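Local coordinates for protein Sodium/sialic acid symporter SiaT (Proteus mirabilis, PDB 5NVA) that couples the inward sodium gradient to uptake of the sialic acid N-acetylneuraminic acid across the bacterial inner membrane, moving two sodium ions with each sugar, at residues Phe251-Asp256 with Pro417-Phe422; Ile441-Ala446 with Met467-Ala472; Ser350-Phe355 with Leu379-Ala384; Phe427-Asn432 with Ala481-Leu486. All coordinates share one frame; numbering follows the deposited sequence.

Contact 1. Residues Phe251-Asp256 with Pro417-Phe422; sequences FTASQD and PMTGLF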
loop_
_atom_site.group_PDB
_atom_site.type_symbol
_atom_site.label_atom_id
_atom_site.label_comp_id
_atom_site.label_asym_id
_atom_site.label_seq_id
_atom_site.Cartn_x
_atom_site.Cartn_y
_atom_site.Cartn_z
ATOM N N PHE A 251 -6.435 -2.927 6.124
ATOM C CA PHE A 251 -5.971 -3.612 7.322
ATOM C C PHE A 251 -6.826 -4.807 7.726
ATOM O O PHE A 251 -6.515 -5.454 8.731
ATOM C CB PHE A 251 -5.887 -2.617 8.487
ATOM C CG PHE A 251 -4.785 -1.604 8.336
ATOM C CD1 PHE A 251 -3.523 -1.852 8.851
ATOM C CD2 PHE A 251 -5.006 -0.410 7.668
ATOM C CE1 PHE A 251 -2.505 -0.926 8.711
ATOM C CE2 PHE A 251 -3.993 0.519 7.522
ATOM C CZ PHE A 251 -2.740 0.261 8.045
ATOM N N THR A 252 -7.886 -5.125 6.981
ATOM C CA THR A 252 -8.714 -6.278 7.324
ATOM C C THR A 252 -8.915 -7.210 6.135
ATOM O O THR A 252 -9.070 -8.422 6.313
ATOM C CB THR A 252 -10.081 -5.837 7.855
ATOM O OG1 THR A 252 -10.819 -5.193 6.808
ATOM C CG2 THR A 252 -9.931 -4.885 9.032
ATOM N N ALA A 253 -8.921 -6.658 4.921
ATOM C CA ALA A 253 -9.279 -7.418 3.729
ATOM C C ALA A 253 -8.176 -7.441 2.677
ATOM O O ALA A 253 -8.432 -7.856 1.540
ATOM C CB ALA A 253 -10.564 -6.856 3.113
ATOM N N SER A 254 -6.961 -7.018 3.019
ATOM C CA SER A 254 -5.876 -6.877 2.055
ATOM C C SER A 254 -4.709 -7.756 2.482
ATOM O O SER A 254 -4.143 -7.559 3.563
ATOM C CB SER A 254 -5.442 -5.414 1.935
ATOM O OG SER A 254 -4.484 -5.248 0.907
ATOM N N GLN A 255 -4.341 -8.710 1.623
ATOM C CA GLN A 255 -3.376 -9.736 2.008
ATOM C C GLN A 255 -2.006 -9.154 2.337
ATOM O O GLN A 255 -1.320 -9.663 3.229
ATOM C CB GLN A 255 -3.256 -10.780 0.896
ATOM C CG GLN A 255 -2.127 -11.785 1.083
ATOM C CD GLN A 255 -2.396 -12.777 2.198
ATOM O OE1 GLN A 255 -3.493 -12.824 2.755
ATOM N NE2 GLN A 255 -1.389 -13.576 2.533
ATOM N N ASP A 256 -1.589 -8.091 1.645
ATOM C CA ASP A 256 -0.240 -7.573 1.856
ATOM C C ASP A 256 -0.038 -7.024 3.264
ATOM O O ASP A 256 1.107 -6.926 3.719
ATOM C CB ASP A 256 0.095 -6.505 0.810
ATOM C CG ASP A 256 -0.842 -5.316 0.861
ATOM O OD1 ASP A 256 -1.955 -5.449 1.414
ATOM O OD2 ASP A 256 -0.465 -4.244 0.342
ATOM N N PRO A 417 -16.448 -4.516 -2.091
ATOM C CA PRO A 417 -17.044 -5.842 -1.852
ATOM C C PRO A 417 -16.154 -6.778 -1.048
ATOM O O PRO A 417 -16.662 -7.533 -0.210
ATOM C CB PRO A 417 -17.290 -6.370 -3.271
ATOM C CG PRO A 417 -17.478 -5.149 -4.092
ATOM C CD PRO A 417 -16.600 -4.086 -3.493
ATOM N N MET A 418 -14.839 -6.755 -1.284
ATOM C CA MET A 418 -13.928 -7.571 -0.486
ATOM C C MET A 418 -14.013 -7.198 0.987
ATOM O O MET A 418 -14.079 -8.070 1.862
ATOM C CB MET A 418 -12.494 -7.407 -0.987
ATOM C CG MET A 418 -12.229 -7.975 -2.360
ATOM S SD MET A 418 -10.573 -7.545 -2.924
ATOM C CE MET A 418 -9.594 -8.068 -1.520
ATOM N N THR A 419 -14.007 -5.896 1.277
ATOM C CA THR A 419 -14.096 -5.436 2.657
ATOM C C THR A 419 -15.450 -5.769 3.266
ATOM O O THR A 419 -15.528 -6.174 4.431
ATOM C CB THR A 419 -13.843 -3.933 2.713
ATOM O OG1 THR A 419 -12.662 -3.630 1.965
ATOM C CG2 THR A 419 -13.660 -3.476 4.145
ATOM N N GLY A 420 -16.526 -5.599 2.496
ATOM C CA GLY A 420 -17.848 -5.913 3.009
ATOM C C GLY A 420 -18.005 -7.380 3.356
ATOM O O GLY A 420 -18.708 -7.729 4.307
ATOM N N LEU A 421 -17.349 -8.259 2.594
ATOM C CA LEU A 421 -17.410 -9.689 2.881
ATOM C C LEU A 421 -16.852 -9.993 4.265
ATOM O O LEU A 421 -17.441 -10.765 5.030
ATOM C CB LEU A 421 -16.649 -10.473 1.812
ATOM C CG LEU A 421 -17.378 -10.756 0.499
ATOM C CD1 LEU A 421 -16.403 -11.283 -0.541
ATOM C CD2 LEU A 421 -18.517 -11.739 0.722
ATOM N N PHE A 422 -15.710 -9.392 4.605
ATOM C CA PHE A 422 -15.110 -9.635 5.913
ATOM C C PHE A 422 -15.962 -9.043 7.028
ATOM O O PHE A 422 -16.190 -9.692 8.056
ATOM C CB PHE A 422 -13.691 -9.069 5.951
ATOM C CG PHE A 422 -12.677 -9.944 5.278
ATOM C CD1 PHE A 422 -12.088 -10.993 5.962
ATOM C CD2 PHE A 422 -12.319 -9.728 3.957
ATOM C CE1 PHE A 422 -11.156 -11.807 5.349
ATOM C CE2 PHE A 422 -11.386 -10.536 3.334
ATOM C CZ PHE A 422 -10.803 -11.578 4.032
HETATM O O HOH W 1 -13.588 -5.865 6.914
#
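Ala253 and Thr419 bring their CA atoms to 5.3 Å of each other, where the chain leaves helix 236-252, turns through Ala253 and Ser254 into the short helix 255-258, and runs past the side of helix 415-427. The CB of Ala253 points toward that helix. It comes obliquely to the ring of Phe422, its CB 3.5 Å from Phe422 CD2, and also rests on the backbone of Thr419, with CB 3.8 Å from Thr419 CA. Phe422 has CG anti to its own carbonyl carbon (chi1 -79°), which carries the ring toward the break, and the carbonyl oxygen of Thr252 lies over the centre of one ring face, 3.9 Å from its plane.

Discontinuous membrane helices of this kind are a hallmark of the LeuT fold adopted here, and the break lies at the cytoplasmic end of its span. Its close seating on helix 415-427 is consistent with a cytoplasmic side that is shut in this outward-open state.

Met418 reaches the break from one turn earlier in helix 415-427: bent at chi3 (51°), it brings CE into packing contact 3.3 Å from Ala253 O, and that oxygen takes its hydrogen bond from the Tyr109 hydroxyl. Between the two backbones a water donates to Thr252 OG1 at 2.9 Å and to Thr419 O at 3.2 Å. Thr252 OG1 also bonds to Ile248 O, and Thr419 OG1 to Gly415 O; no direct hydrogen bond joins the segments, and the water bridges them.

Contact 2. Residues Ile441-Ala446 with Met467-Ala472; sequences IVSIIA and MSVVIA
Ser443 and Ser468 meet through their CB atoms, 3.6 Å apart, with both side chains directed into the interface and their hydroxyls hydrogen-bonded within their own helices. The two short helical segments run roughly antiparallel, at 142°, and their axes approach to 8.0 Å.

Ser443 carries OG between its backbone N and carbonyl carbon (chi1 69°), a position from which it bonds back to Ile440 O and Gly439 O of its own helix. A methyl of Val469 packs against the same oxygen, with CG2 3.4 Å from Ser443 OG. Val469 stands at the flank of the contact: CG2, anti to its carbonyl carbon, is the branch that touches Ser443, while the side chain also packs on Leu421 and Leu424 of helix 415-427.

The hydroxyl of Ser468 is directed the other way along the interface. It is bonded to Ile464 O one turn earlier, and the methyl of Ala446 comes up beside it, CB to Ser468 OG 3.6 Å. At the far end Val442 extends CG1 to the methyl of Ala472, 4.0 Å from its CB, on the more exposed edge.

Ser468 and Ala472, one turn apart, form a small-xxx-small pair, the pattern by which neighbouring transmembrane helices come close; here it joins two successive membrane helices, 433-452 and 459-475, lying away from the sodium and sialic acid sites.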
loop_
_atom_site.group_PDB
_atom_site.type_symbol
_atom_site.label_atom_id
_atom_site.label_comp_id
_atom_site.label_asym_id
_atom_site.label_seq_id
_atom_site.Cartn_x
_atom_site.Cartn_y
_atom_site.Cartn_z
ATOM N N ILE A 441 -22.754 -9.791 -5.674
ATOM C CA ILE A 441 -23.352 -9.397 -6.948
ATOM C C ILE A 441 -24.030 -8.039 -6.821
ATOM O O ILE A 441 -23.883 -7.170 -7.688
ATOM C CB ILE A 441 -24.337 -10.475 -7.435
ATOM C CG1 ILE A 441 -23.627 -11.821 -7.590
ATOM C CG2 ILE A 441 -24.980 -10.056 -8.749
ATOM C CD1 ILE A 441 -24.543 -12.949 -8.010
ATOM N N VAL A 442 -24.779 -7.837 -5.735
ATOM C CA VAL A 442 -25.475 -6.569 -5.535
ATOM C C VAL A 442 -24.478 -5.426 -5.401
ATOM O O VAL A 442 -24.674 -4.342 -5.966
ATOM C CB VAL A 442 -26.407 -6.660 -4.311
ATOM C CG1 VAL A 442 -26.888 -5.276 -3.898
ATOM C CG2 VAL A 442 -27.589 -7.567 -4.614
ATOM N N SER A 443 -23.384 -5.650 -4.668
ATOM C CA SER A 443 -22.406 -4.586 -4.461
ATOM C C SER A 443 -21.669 -4.248 -5.750
ATOM O O SER A 443 -21.356 -3.079 -6.000
ATOM C CB SER A 443 -21.414 -4.984 -3.369
ATOM O OG SER A 443 -20.578 -6.043 -3.798
ATOM N N ILE A 444 -21.374 -5.256 -6.574
ATOM C CA ILE A 444 -20.730 -4.998 -7.859
ATOM C C ILE A 444 -21.615 -4.111 -8.725
ATOM O O ILE A 444 -21.137 -3.166 -9.367
ATOM C CB ILE A 444 -20.389 -6.324 -8.566
ATOM C CG1 ILE A 444 -19.261 -7.050 -7.829
ATOM C CG2 ILE A 444 -19.997 -6.076 -10.015
ATOM C CD1 ILE A 444 -18.819 -8.333 -8.506
ATOM N N ILE A 445 -22.919 -4.394 -8.749
ATOM C CA ILE A 445 -23.852 -3.547 -9.487
ATOM C C ILE A 445 -23.872 -2.143 -8.899
ATOM O O ILE A 445 -23.956 -1.147 -9.629
ATOM C CB ILE A 445 -25.257 -4.179 -9.491
ATOM C CG1 ILE A 445 -25.221 -5.563 -10.140
ATOM C CG2 ILE A 445 -26.250 -3.282 -10.214
ATOM C CD1 ILE A 445 -26.549 -6.288 -10.100
ATOM N N ALA A 446 -23.779 -2.038 -7.571
ATOM C CA ALA A 446 -23.893 -0.737 -6.921
ATOM C C ALA A 446 -22.671 0.136 -7.188
ATOM O O ALA A 446 -22.808 1.341 -7.430
ATOM C CB ALA A 446 -24.105 -0.919 -5.418
ATOM N N MET A 467 -20.833 -1.608 2.188
ATOM C CA MET A 467 -22.140 -1.600 2.831
ATOM C C MET A 467 -23.187 -2.360 2.028
ATOM O O MET A 467 -24.160 -2.856 2.606
ATOM C CB MET A 467 -22.594 -0.159 3.072
ATOM C CG MET A 467 -21.837 0.548 4.187
ATOM S SD MET A 467 -22.028 -0.259 5.790
ATOM C CE MET A 467 -20.494 -1.172 5.925
ATOM N N SER A 468 -23.016 -2.462 0.707
ATOM C CA SER A 468 -23.958 -3.242 -0.085
ATOM C C SER A 468 -23.839 -4.729 0.226
ATOM O O SER A 468 -24.844 -5.447 0.244
ATOM C CB SER A 468 -23.740 -2.979 -1.573
ATOM O OG SER A 468 -23.923 -1.607 -1.879
ATOM N N VAL A 469 -22.619 -5.209 0.483
ATOM C CA VAL A 469 -22.446 -6.600 0.890
ATOM C C VAL A 469 -23.050 -6.829 2.269
ATOM O O VAL A 469 -23.731 -7.833 2.504
ATOM C CB VAL A 469 -20.957 -6.992 0.857
ATOM C CG1 VAL A 469 -20.774 -8.419 1.359
ATOM C CG2 VAL A 469 -20.399 -6.847 -0.544
ATOM N N VAL A 470 -22.813 -5.901 3.198
ATOM C CA VAL A 470 -23.343 -6.043 4.552
ATOM C C VAL A 470 -24.866 -6.037 4.532
ATOM O O VAL A 470 -25.517 -6.908 5.121
ATOM C CB VAL A 470 -22.788 -4.933 5.464
ATOM C CG1 VAL A 470 -23.548 -4.896 6.782
ATOM C CG2 VAL A 470 -21.299 -5.135 5.703
ATOM N N ILE A 471 -25.456 -5.060 3.843
ATOM C CA ILE A 471 -26.911 -4.922 3.833
ATOM C C ILE A 471 -27.555 -6.089 3.092
ATOM O O ILE A 471 -28.417 -6.790 3.633
ATOM C CB ILE A 471 -27.319 -3.571 3.219
ATOM C CG1 ILE A 471 -26.895 -2.418 4.132
ATOM C CG2 ILE A 471 -28.814 -3.530 2.974
ATOM C CD1 ILE A 471 -27.087 -1.051 3.514
ATOM N N ALA A 472 -27.148 -6.313 1.840
ATOM C CA ALA A 472 -27.747 -7.388 1.055
ATOM C C ALA A 472 -27.394 -8.761 1.612
ATOM O O ALA A 472 -28.190 -9.700 1.490
ATOM C CB ALA A 472 -27.318 -7.282 -0.409
#

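Contact 3. Residues Ser350-Phe355 with Leu379-Ala384; sequences SISSCF and LVIIVA
Val380 is the apolar centre of this helix crossing, with its two methyl groups sent to different partners. CG2 comes obliquely to the ring of Phe355, 3.5 Å from Phe355 CD1; in Phe355 CG lies anti to the backbone N (chi1 -173°), which brings the ring to the valine. CG1 meets Ile351, whose CG2 lies 4.1 Å away. That same Ile351 methyl also touches the CB of Ala384 at 4.0 Å, one turn further along, so a single branch bridges two positions of helix 370-396. The axes of segments 350-355 and 379-384 lie at 126°. Helix 328-361 carries Ser345 of the second sodium site, whose side chain is about 8 Å from that of Ile381.

A second group of contacts is mixed in character. Ser352 presses its CB on Ile381 CG1 at 3.6 Å and sets its OG 3.7 Å from Val380 CB. This hydroxyl is nevertheless satisfied, since it bonds to Ala377 O, just before the second segment on the same helix.

Purely polar bonds lie on the opposite flank of helix 328-361. Ser353 OG donates to Ser350 O at 2.8 Å, at a C=O···donor angle of 113°, and reaches it from the same face as the helical N-H of Cys354, so two donors grip this carbonyl.

The interlock itself thus rests on the apolar fit of methyls, a ring and a serine CB, with polar bonds set at its margins: a hydrogen bond between the helices, Ser352 OG to Ala377 O, lies just beyond it.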
loop_
_atom_site.group_PDB
_atom_site.type_symbol
_atom_site.label_atom_id
_atom_site.label_comp_id
_atom_site.label_asym_id
_atom_site.label_seq_id
_atom_site.Cartn_x
_atom_site.Cartn_y
_atom_site.Cartn_z
ATOM N N SER A 350 2.662 -11.420 -1.637
ATOM C CA SER A 350 1.277 -11.638 -1.232
ATOM C C SER A 350 0.442 -12.191 -2.380
ATOM O O SER A 350 -0.449 -13.018 -2.160
ATOM C CB SER A 350 0.676 -10.338 -0.702
ATOM O OG SER A 350 1.238 -10.013 0.557
ATOM N N ILE A 351 0.709 -11.739 -3.609
ATOM C CA ILE A 351 0.075 -12.352 -4.774
ATOM C C ILE A 351 0.405 -13.837 -4.829
ATOM O O ILE A 351 -0.459 -14.673 -5.118
ATOM C CB ILE A 351 0.507 -11.629 -6.064
ATOM C CG1 ILE A 351 -0.153 -10.253 -6.164
ATOM C CG2 ILE A 351 0.166 -12.464 -7.291
ATOM C CD1 ILE A 351 0.467 -9.363 -7.226
ATOM N N SER A 352 1.657 -14.190 -4.528
ATOM C CA SER A 352 2.072 -15.587 -4.587
ATOM C C SER A 352 1.454 -16.401 -3.455
ATOM O O SER A 352 1.106 -17.571 -3.649
ATOM C CB SER A 352 3.595 -15.681 -4.545
ATOM O OG SER A 352 4.028 -17.013 -4.744
ATOM N N SER A 353 1.318 -15.806 -2.268
ATOM C CA SER A 353 0.691 -16.522 -1.161
ATOM C C SER A 353 -0.775 -16.808 -1.458
ATOM O O SER A 353 -1.286 -17.883 -1.125
ATOM C CB SER A 353 0.830 -15.723 0.135
ATOM O OG SER A 353 0.011 -14.567 0.117
ATOM N N CYS A 354 -1.463 -15.859 -2.097
ATOM C CA CYS A 354 -2.866 -16.066 -2.441
ATOM C C CYS A 354 -3.015 -17.134 -3.519
ATOM O O CYS A 354 -3.851 -18.037 -3.396
ATOM C CB CYS A 354 -3.496 -14.748 -2.892
ATOM S SG CYS A 354 -3.778 -13.564 -1.557
ATOM N N PHE A 355 -2.211 -17.049 -4.583
ATOM C CA PHE A 355 -2.269 -18.068 -5.627
ATOM C C PHE A 355 -1.912 -19.441 -5.075
ATOM O O PHE A 355 -2.528 -20.447 -5.446
ATOM C CB PHE A 355 -1.337 -17.701 -6.784
ATOM C CG PHE A 355 -1.452 -18.619 -7.973
ATOM C CD1 PHE A 355 -0.762 -19.823 -8.011
ATOM C CD2 PHE A 355 -2.250 -18.280 -9.051
ATOM C CE1 PHE A 355 -0.869 -20.670 -9.099
ATOM C CE2 PHE A 355 -2.360 -19.122 -10.144
ATOM C CZ PHE A 355 -1.668 -20.319 -10.167
ATOM N N LEU A 379 7.548 -19.491 -8.355
ATOM C CA LEU A 379 7.197 -19.281 -9.757
ATOM C C LEU A 379 6.286 -18.071 -9.925
ATOM O O LEU A 379 6.514 -17.227 -10.800
ATOM C CB LEU A 379 6.537 -20.545 -10.319
ATOM C CG LEU A 379 6.310 -20.718 -11.826
ATOM C CD1 LEU A 379 5.085 -19.956 -12.324
ATOM C CD2 LEU A 379 7.552 -20.313 -12.607
ATOM N N VAL A 380 5.241 -17.974 -9.099
ATOM C CA VAL A 380 4.253 -16.911 -9.263
ATOM C C VAL A 380 4.882 -15.543 -9.041
ATOM O O VAL A 380 4.481 -14.557 -9.668
ATOM C CB VAL A 380 3.059 -17.158 -8.320
ATOM C CG1 VAL A 380 2.093 -15.982 -8.349
ATOM C CG2 VAL A 380 2.350 -18.440 -8.714
ATOM N N ILE A 381 5.893 -15.464 -8.173
ATOM C CA ILE A 381 6.588 -14.200 -7.955
ATOM C C ILE A 381 7.264 -13.734 -9.237
ATOM O O ILE A 381 7.252 -12.542 -9.566
ATOM C CB ILE A 381 7.591 -14.344 -6.796
ATOM C CG1 ILE A 381 6.832 -14.449 -5.473
ATOM C CG2 ILE A 381 8.579 -13.181 -6.781
ATOM C CD1 ILE A 381 7.654 -14.111 -4.272
ATOM N N ILE A 382 7.852 -14.667 -9.988
ATOM C CA ILE A 382 8.478 -14.310 -11.255
ATOM C C ILE A 382 7.422 -13.928 -12.287
ATOM O O ILE A 382 7.565 -12.926 -12.998
ATOM C CB ILE A 382 9.368 -15.463 -11.753
ATOM C CG1 ILE A 382 10.459 -15.772 -10.725
ATOM C CG2 ILE A 382 9.980 -15.122 -13.101
ATOM C CD1 ILE A 382 11.276 -17.001 -11.052
ATOM N N VAL A 383 6.343 -14.708 -12.378
ATOM C CA VAL A 383 5.315 -14.447 -13.383
ATOM C C VAL A 383 4.578 -13.148 -13.074
ATOM O O VAL A 383 4.394 -12.297 -13.953
ATOM C CB VAL A 383 4.348 -15.638 -13.485
ATOM C CG1 VAL A 383 3.098 -15.242 -14.256
ATOM C CG2 VAL A 383 5.036 -16.814 -14.154
ATOM N N ALA A 384 4.140 -12.978 -11.824
ATOM C CA ALA A 384 3.473 -11.736 -11.444
ATOM C C ALA A 384 4.399 -10.539 -11.619
ATOM O O ALA A 384 3.963 -9.463 -12.045
ATOM C CB ALA A 384 2.975 -11.821 -10.000
#

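Contact 4. Residues Phe427-Asn432 with Ala481-Leu486; sequences FVKRAN and APAKQL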
loop_
_atom_site.group_PDB
_atom_site.type_symbol
_atom_site.label_atom_id
_atom_site.label_comp_id
_atom_site.label_asym_id
_atom_site.label_seq_id
_atom_site.Cartn_x
_atom_site.Cartn_y
_atom_site.Cartn_z
ATOM N N PHE A 427 -19.158 -9.673 11.705
ATOM C CA PHE A 427 -20.116 -8.952 12.530
ATOM C C PHE A 427 -21.568 -9.371 12.339
ATOM O O PHE A 427 -22.382 -9.118 13.231
ATOM C CB PHE A 427 -20.002 -7.442 12.272
ATOM C CG PHE A 427 -18.662 -6.866 12.640
ATOM C CD1 PHE A 427 -18.336 -6.631 13.965
ATOM C CD2 PHE A 427 -17.730 -6.566 11.661
ATOM C CE1 PHE A 427 -17.103 -6.103 14.307
ATOM C CE2 PHE A 427 -16.495 -6.037 11.998
ATOM C CZ PHE A 427 -16.182 -5.806 13.322
ATOM N N VAL A 428 -21.917 -9.991 11.217
ATOM C CA VAL A 428 -23.290 -10.403 10.940
ATOM C C VAL A 428 -23.328 -11.924 11.032
ATOM O O VAL A 428 -22.984 -12.625 10.073
ATOM C CB VAL A 428 -23.776 -9.907 9.574
ATOM C CG1 VAL A 428 -25.239 -10.277 9.364
ATOM C CG2 VAL A 428 -23.577 -8.402 9.454
ATOM N N LYS A 429 -23.762 -12.441 12.185
ATOM C CA LYS A 429 -23.714 -13.882 12.407
ATOM C C LYS A 429 -24.723 -14.621 11.536
ATOM O O LYS A 429 -24.456 -15.740 11.084
ATOM C CB LYS A 429 -23.950 -14.198 13.883
ATOM C CG LYS A 429 -23.572 -15.618 14.253
ATOM C CD LYS A 429 -22.152 -15.930 13.805
ATOM C CE LYS A 429 -21.994 -17.390 13.411
ATOM N NZ LYS A 429 -21.974 -17.562 11.931
ATOM N N ARG A 430 -25.884 -14.012 11.282
ATOM C CA ARG A 430 -26.907 -14.660 10.468
ATOM C C ARG A 430 -26.468 -14.856 9.023
ATOM O O ARG A 430 -27.038 -15.701 8.325
ATOM C CB ARG A 430 -28.202 -13.846 10.506
ATOM C CG ARG A 430 -29.102 -14.160 11.688
ATOM C CD ARG A 430 -29.806 -15.492 11.502
ATOM N NE ARG A 430 -30.709 -15.791 12.609
ATOM C CZ ARG A 430 -31.542 -16.825 12.633
ATOM N NH1 ARG A 430 -31.590 -17.664 11.608
ATOM N NH2 ARG A 430 -32.330 -17.021 13.682
ATOM N N ALA A 431 -25.471 -14.105 8.565
ATOM C CA ALA A 431 -25.051 -14.173 7.172
ATOM C C ALA A 431 -24.447 -15.532 6.847
ATOM O O ALA A 431 -23.722 -16.120 7.654
ATOM C CB ALA A 431 -24.043 -13.070 6.872
ATOM N N ASN A 432 -24.735 -16.020 5.642
ATOM C CA ASN A 432 -24.323 -17.344 5.202
ATOM C C ASN A 432 -23.683 -17.247 3.821
ATOM O O ASN A 432 -23.554 -16.164 3.243
ATOM C CB ASN A 432 -25.514 -18.308 5.189
ATOM C CG ASN A 432 -26.743 -17.703 4.542
ATOM O OD1 ASN A 432 -26.755 -17.425 3.343
ATOM N ND2 ASN A 432 -27.784 -17.490 5.337
ATOM N N ALA A 481 -29.741 -21.674 3.533
ATOM C CA ALA A 481 -29.492 -22.622 4.614
ATOM C C ALA A 481 -28.860 -21.925 5.816
ATOM O O ALA A 481 -28.426 -20.771 5.696
ATOM C CB ALA A 481 -28.597 -23.753 4.094
ATOM N N PRO A 482 -28.786 -22.577 6.998
ATOM C CA PRO A 482 -28.175 -21.913 8.158
ATOM C C PRO A 482 -26.767 -21.408 7.887
ATOM O O PRO A 482 -26.108 -21.833 6.933
ATOM C CB PRO A 482 -28.167 -23.015 9.229
ATOM C CG PRO A 482 -28.292 -24.291 8.460
ATOM C CD PRO A 482 -29.221 -23.941 7.345
ATOM N N ALA A 483 -26.306 -20.486 8.722
ATOM C CA ALA A 483 -24.942 -20.001 8.629
ATOM C C ALA A 483 -24.007 -20.937 9.380
ATOM O O ALA A 483 -24.377 -21.515 10.407
ATOM C CB ALA A 483 -24.837 -18.587 9.198
ATOM N N LYS A 484 -22.798 -21.100 8.855
ATOM C CA LYS A 484 -21.782 -21.855 9.574
ATOM C C LYS A 484 -21.366 -21.084 10.819
ATOM O O LYS A 484 -21.276 -19.853 10.803
ATOM C CB LYS A 484 -20.578 -22.124 8.673
ATOM C CG LYS A 484 -20.879 -23.097 7.545
ATOM C CD LYS A 484 -19.616 -23.679 6.936
ATOM C CE LYS A 484 -18.763 -22.599 6.302
ATOM N NZ LYS A 484 -17.840 -23.158 5.273
ATOM N N GLN A 485 -21.123 -21.811 11.911
ATOM C CA GLN A 485 -20.921 -21.139 13.190
ATOM C C GLN A 485 -19.524 -20.538 13.304
ATOM O O GLN A 485 -19.374 -19.419 13.809
ATOM C CB GLN A 485 -21.206 -22.104 14.347
ATOM C CG GLN A 485 -20.147 -23.169 14.609
ATOM C CD GLN A 485 -19.991 -23.477 16.086
ATOM O OE1 GLN A 485 -20.526 -22.766 16.936
ATOM N NE2 GLN A 485 -19.261 -24.545 16.399
ATOM N N LEU A 486 -18.504 -21.240 12.811
ATOM C CA LEU A 486 -17.106 -20.823 12.943
ATOM C C LEU A 486 -16.755 -20.418 14.377
ATOM O O LEU A 486 -16.789 -19.239 14.728
ATOM C CB LEU A 486 -16.787 -19.671 11.987
ATOM C CG LEU A 486 -15.298 -19.341 11.841
ATOM C CD1 LEU A 486 -14.467 -20.613 11.723
ATOM C CD2 LEU A 486 -15.051 -18.424 10.653
#
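The methyl of Ala483 packs against the backbone oxygens of Lys429, Arg430 and Ala431; of these, the Lys429 carbonyl points most directly at it. Its CB lies 3.1 Å from Ala431 O, 3.4 Å from Lys429 O and 3.7 Å from Arg430 O. Close by, Asn432 lays its CB over the tail backbone, 3.9 Å from Ala483 CA. Its CG sits between its backbone N and carbonyl carbon (chi1 46°), and the amide is spoken for on both ends: OD1 caps Ser435 N at the start of helix 433-452, while ND2 bonds to Ala477 O.

This is a cytoplasmic junction. A type I turn from Val428 to Ala431, joining helices 415-427 and 433-452, is crossed by the C-terminal tail that follows helix 459-475, and Asn432 serves as the N-cap of the second of those helices.

Toward the surface the contact thins to one long side chain. Lys429, bent at chi2, chi3 and chi4, curls its ammonium back to Lys484 O in a short hydrogen bond, NZ to O 2.6 Å. The approach has a C=O···donor angle of 147° and is tilted 26° from the carbonyl plane. Arg115 lies near the ammonium, so the carbonyl probably offsets some like-charge repulsion. Lys484 directs its own amine elsewhere, to Phe116 O and Glu113 O. Arg430 is exposed, its CB pointing away from the tail, and lattice contacts may help to set this outer part.

Overall arrangement
Contacts 1 and 2 adjoin through helix 415-427: Pro417 CG lies 3.2 Å from Ser443 OG, so the helix that receives the break of contact 1 also packs against the helix pair of contact 2. Contact 1 also meets contact 3, where Gln255 NE2 comes to 3.0 Å from Ser353 OG. Contacts 2 and 3 do not touch, their nearest atoms being about 17 Å apart. Contact 4 encloses contact 2 in sequence, and its centre is about 31 Å from the centre of the chain, the furthest of the four. Bound N-acetylneuraminic acid is about 13 Å from the Thr419 side chain of contact 1 and about 14 Å from that of Ile351 in contact 3.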